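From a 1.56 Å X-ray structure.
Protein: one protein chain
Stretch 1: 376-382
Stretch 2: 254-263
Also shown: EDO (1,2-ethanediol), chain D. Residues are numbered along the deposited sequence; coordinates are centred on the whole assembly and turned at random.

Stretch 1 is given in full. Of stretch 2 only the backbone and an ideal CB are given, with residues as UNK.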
# COMPACT_ATOMS: atom_id res chain seq x y z
N LYS A 376 -6.94 -4.57 15.93
CA LYS A 376 -7.28 -4.96 17.29
C LYS A 376 -8.22 -6.20 17.23
O LYS A 376 -8.78 -6.61 18.26
CB LYS A 376 -7.95 -3.82 18.05
CG LYS A 376 -6.99 -2.70 18.43
CD LYS A 376 -7.74 -1.61 19.19
CE LYS A 376 -6.84 -0.50 19.67
NZ LYS A 376 -7.62 0.64 20.20
N ASP A 377 -8.39 -6.78 16.01
CA ASP A 377 -9.19 -7.99 15.77
C ASP A 377 -10.67 -7.74 16.07
O ASP A 377 -11.39 -8.63 16.55
CB ASP A 377 -8.67 -9.15 16.65
CG ASP A 377 -8.27 -10.40 15.93
OD1 ASP A 377 -8.56 -10.50 14.70
OD2 ASP A 377 -7.68 -11.29 16.58
N LEU A 378 -11.13 -6.52 15.76
CA LEU A 378 -12.50 -6.15 16.10
C LEU A 378 -13.53 -6.48 15.03
O LEU A 378 -14.72 -6.33 15.30
CB LEU A 378 -12.59 -4.66 16.49
CG LEU A 378 -11.84 -4.28 17.78
CD1 LEU A 378 -11.82 -2.79 17.99
CD2 LEU A 378 -12.44 -4.97 19.02
N SER A 379 -13.10 -6.95 13.84
CA SER A 379 -14.08 -7.29 12.80
C SER A 379 -13.96 -8.79 12.43
O SER A 379 -12.83 -9.26 12.23
CB SER A 379 -13.87 -6.44 11.55
OG SER A 379 -14.98 -6.56 10.66
N PRO A 380 -15.09 -9.51 12.27
CA PRO A 380 -15.01 -10.95 11.92
C PRO A 380 -14.56 -11.21 10.49
O PRO A 380 -14.12 -12.31 10.15
CB PRO A 380 -16.44 -11.45 12.11
CG PRO A 380 -17.30 -10.24 11.91
CD PRO A 380 -16.49 -9.10 12.51
N ILE A 381 -14.77 -10.21 9.62
CA ILE A 381 -14.36 -10.26 8.22
C ILE A 381 -13.80 -8.87 7.95
O ILE A 381 -14.35 -7.90 8.43
CB ILE A 381 -15.54 -10.56 7.27
CG1 ILE A 381 -16.19 -11.92 7.61
CG2 ILE A 381 -15.04 -10.56 5.79
CD1 ILE A 381 -17.61 -12.12 6.84
N VAL A 382 -12.72 -8.79 7.18
CA VAL A 382 -12.09 -7.52 6.87
C VAL A 382 -11.97 -7.38 5.36
O VAL A 382 -11.32 -8.22 4.73
CB VAL A 382 -10.67 -7.44 7.54
CG1 VAL A 382 -9.92 -6.18 7.10
CG2 VAL A 382 -10.78 -7.49 9.08
N UNK A 254 -11.01 -10.96 4.04
CA UNK A 254 -10.19 -11.81 4.90
C UNK A 254 -11.13 -12.26 6.01
O UNK A 254 -11.66 -11.42 6.73
CB UNK A 254 -8.96 -11.09 5.44
N UNK A 255 -11.34 -13.57 6.13
CA UNK A 255 -12.31 -14.09 7.12
C UNK A 255 -11.55 -14.61 8.33
O UNK A 255 -10.70 -15.48 8.16
CB UNK A 255 -13.18 -15.20 6.52
N UNK A 256 -11.94 -14.18 9.54
CA UNK A 256 -11.27 -14.70 10.73
C UNK A 256 -11.77 -16.12 10.93
O UNK A 256 -12.90 -16.33 11.41
CB UNK A 256 -11.53 -13.83 11.96
N UNK A 257 -10.92 -17.11 10.56
CA UNK A 257 -11.29 -18.53 10.59
C UNK A 257 -11.42 -19.10 12.01
O UNK A 257 -11.82 -20.26 12.15
CB UNK A 257 -10.25 -19.34 9.81
N UNK A 258 -11.07 -18.32 13.06
CA UNK A 258 -11.16 -18.86 14.42
C UNK A 258 -12.48 -18.47 15.09
O UNK A 258 -12.73 -18.93 16.20
CB UNK A 258 -9.98 -18.37 15.26
N UNK A 259 -13.27 -17.57 14.46
CA UNK A 259 -14.48 -17.08 15.12
C UNK A 259 -15.76 -17.68 14.52
O UNK A 259 -16.06 -17.45 13.34
CB UNK A 259 -14.53 -15.55 15.03
N UNK A 260 -16.58 -18.33 15.35
CA UNK A 260 -17.87 -18.84 14.85
C UNK A 260 -18.70 -17.68 14.29
O UNK A 260 -18.61 -16.56 14.82
CB UNK A 260 -18.64 -19.56 15.96
N UNK A 261 -19.51 -17.92 13.24
CA UNK A 261 -19.78 -19.20 12.57
C UNK A 261 -18.77 -19.54 11.48
O UNK A 261 -18.89 -20.58 10.83
CB UNK A 261 -21.18 -19.18 11.96
N UNK A 262 -17.79 -18.64 11.26
CA UNK A 262 -16.84 -18.78 10.16
C UNK A 262 -15.69 -19.76 10.45
O UNK A 262 -14.79 -19.91 9.59
CB UNK A 262 -16.26 -17.41 9.82
N UNK A 263 -15.71 -20.42 11.62
CA UNK A 263 -14.75 -21.48 11.90
C UNK A 263 -15.18 -22.80 11.21
O UNK A 263 -14.41 -23.76 11.20
CB UNK A 263 -14.62 -21.68 13.41
C1 EDO D . -11.70 -17.20 19.28
O1 EDO D . -12.89 -17.87 18.93
C2 EDO D . -11.92 -15.68 19.18
O2 EDO D . -10.86 -14.98 19.80

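Position 254 lies in an antiparallel ladder with Val382: its N donates to Val382 O at 2.8 Å, and Val382 N donates to its O at 2.9 Å. That O also meets Ile381 CA at 3.3 Å, a CA-H...O contact. The CB leaves on the same sheet face as the Val382 side chain, so beta-branched or flat side chains would suit. The deposited residue is His254, whose CB sits 4.4 Å from Val382 CB, while Val382 O lies at the edge of the imidazole, near its plane.

At position 255 the backbone is extended and pairs with Ile381 without hydrogen bonds between the two. The ideal CB is 4.6 Å from Ile381 CG1, on the other face of the sheet, which asks for an apolar, preferably beta-branched side chain. Ile255 meets that, its CG1 4.3 Å from Ile381 CG1.

Just past the paired strands, the N of position 256 donates to Pro380 O at 2.9 Å, a bond proline could not make. The CB points toward stretch 1, with the Asp377 carboxylate beyond it, so a short polar donor such as Asn, Ser or Thr fits, and a longer one might reach. Asn256 works through water: its ND2 gives hydrogen bonds to water 2, which lies 2.8 Å from both Asp377 OD1 and Ser379 O, and to water 3, which donates to Asp377 OD2. Its OD1 faces its own turn, accepting from the N of residue 258 at 2.9 Å.

Positions 257 and 258 are the middle of a type I turn, with no stretch 1 atom near either CB; many residues would do. They are Ile257 and Thr258. Thr258 OG1 donates to Asn256 OD1 at 2.7 Å.

Position 259 ends the turn with its CB toward stretch 1, though 5.4 Å from Pro380 CB. The Asp377 carbonyl and carboxylate lie well beyond, so a long donor, Lys or Arg, is the natural reading. Lys259 extends with chi2 to chi4 all t; its NZ donates to Asp377 O at 2.8 Å and to water 2.

Positions 260 and 261 are out of reach, but the peptide between them is cis, which favours proline at 261. They are Pro260 and Pro261.

Position 262 points toward stretch 1 with no atom of it within 5.5 Å of the ideal CB, inviting a large apolar group to reach the Ile381 tip. Phe262 does so: Ile381 CD1 is 3.7 Å from Phe262 CZ, an off-centre CH-pi contact.

Position 263 is out of reach and permissive; it is Asn263.

Stretch 2 254-263: HINITKPPFN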
# COMPACT_ATOMS: atom_id res chain seq x y z
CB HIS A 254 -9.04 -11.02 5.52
CG HIS A 254 -8.08 -10.55 4.48
ND1 HIS A 254 -7.01 -11.34 4.08
CD2 HIS A 254 -8.07 -9.39 3.78
CE1 HIS A 254 -6.38 -10.65 3.14
NE2 HIS A 254 -6.97 -9.46 2.92
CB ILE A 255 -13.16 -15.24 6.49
CG1 ILE A 255 -13.95 -14.76 5.23
CG2 ILE A 255 -14.10 -15.87 7.54
CD1 ILE A 255 -14.45 -16.04 4.38
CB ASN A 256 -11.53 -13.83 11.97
CG ASN A 256 -10.75 -14.29 13.16
OD1 ASN A 256 -10.40 -15.47 13.28
ND2 ASN A 256 -10.49 -13.40 14.09
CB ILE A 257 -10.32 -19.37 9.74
CG1 ILE A 257 -8.91 -19.38 10.38
CG2 ILE A 257 -10.31 -18.83 8.26
CD1 ILE A 257 -7.92 -20.35 9.72
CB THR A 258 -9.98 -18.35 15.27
OG1 THR A 258 -10.13 -16.96 15.51
CG2 THR A 258 -8.62 -18.62 14.64
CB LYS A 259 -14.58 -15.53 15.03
CG LYS A 259 -13.51 -14.78 15.83
CD LYS A 259 -13.67 -13.26 15.67
CE LYS A 259 -12.69 -12.52 16.55
NZ LYS A 259 -12.76 -11.04 16.35
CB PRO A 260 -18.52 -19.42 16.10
CG PRO A 260 -17.36 -19.80 16.99
CD PRO A 260 -16.38 -18.67 16.78
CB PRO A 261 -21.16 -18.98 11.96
CG PRO A 261 -21.14 -17.51 11.56
CD PRO A 261 -20.39 -16.85 12.72
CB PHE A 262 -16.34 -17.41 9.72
CG PHE A 262 -17.44 -16.61 9.05
CD1 PHE A 262 -17.80 -16.84 7.72
CD2 PHE A 262 -18.14 -15.63 9.76
CE1 PHE A 262 -18.83 -16.12 7.11
CE2 PHE A 262 -19.19 -14.92 9.16
CZ PHE A 262 -19.53 -15.16 7.83
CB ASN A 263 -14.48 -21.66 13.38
CG ASN A 263 -15.69 -22.07 14.15
OD1 ASN A 263 -16.82 -21.76 13.79
ND2 ASN A 263 -15.47 -22.82 15.24
O HOH W 1 -15.10 -14.53 11.58
O HOH W 2 -11.26 -10.75 13.98
O HOH W 3 -9.25 -13.76 16.70
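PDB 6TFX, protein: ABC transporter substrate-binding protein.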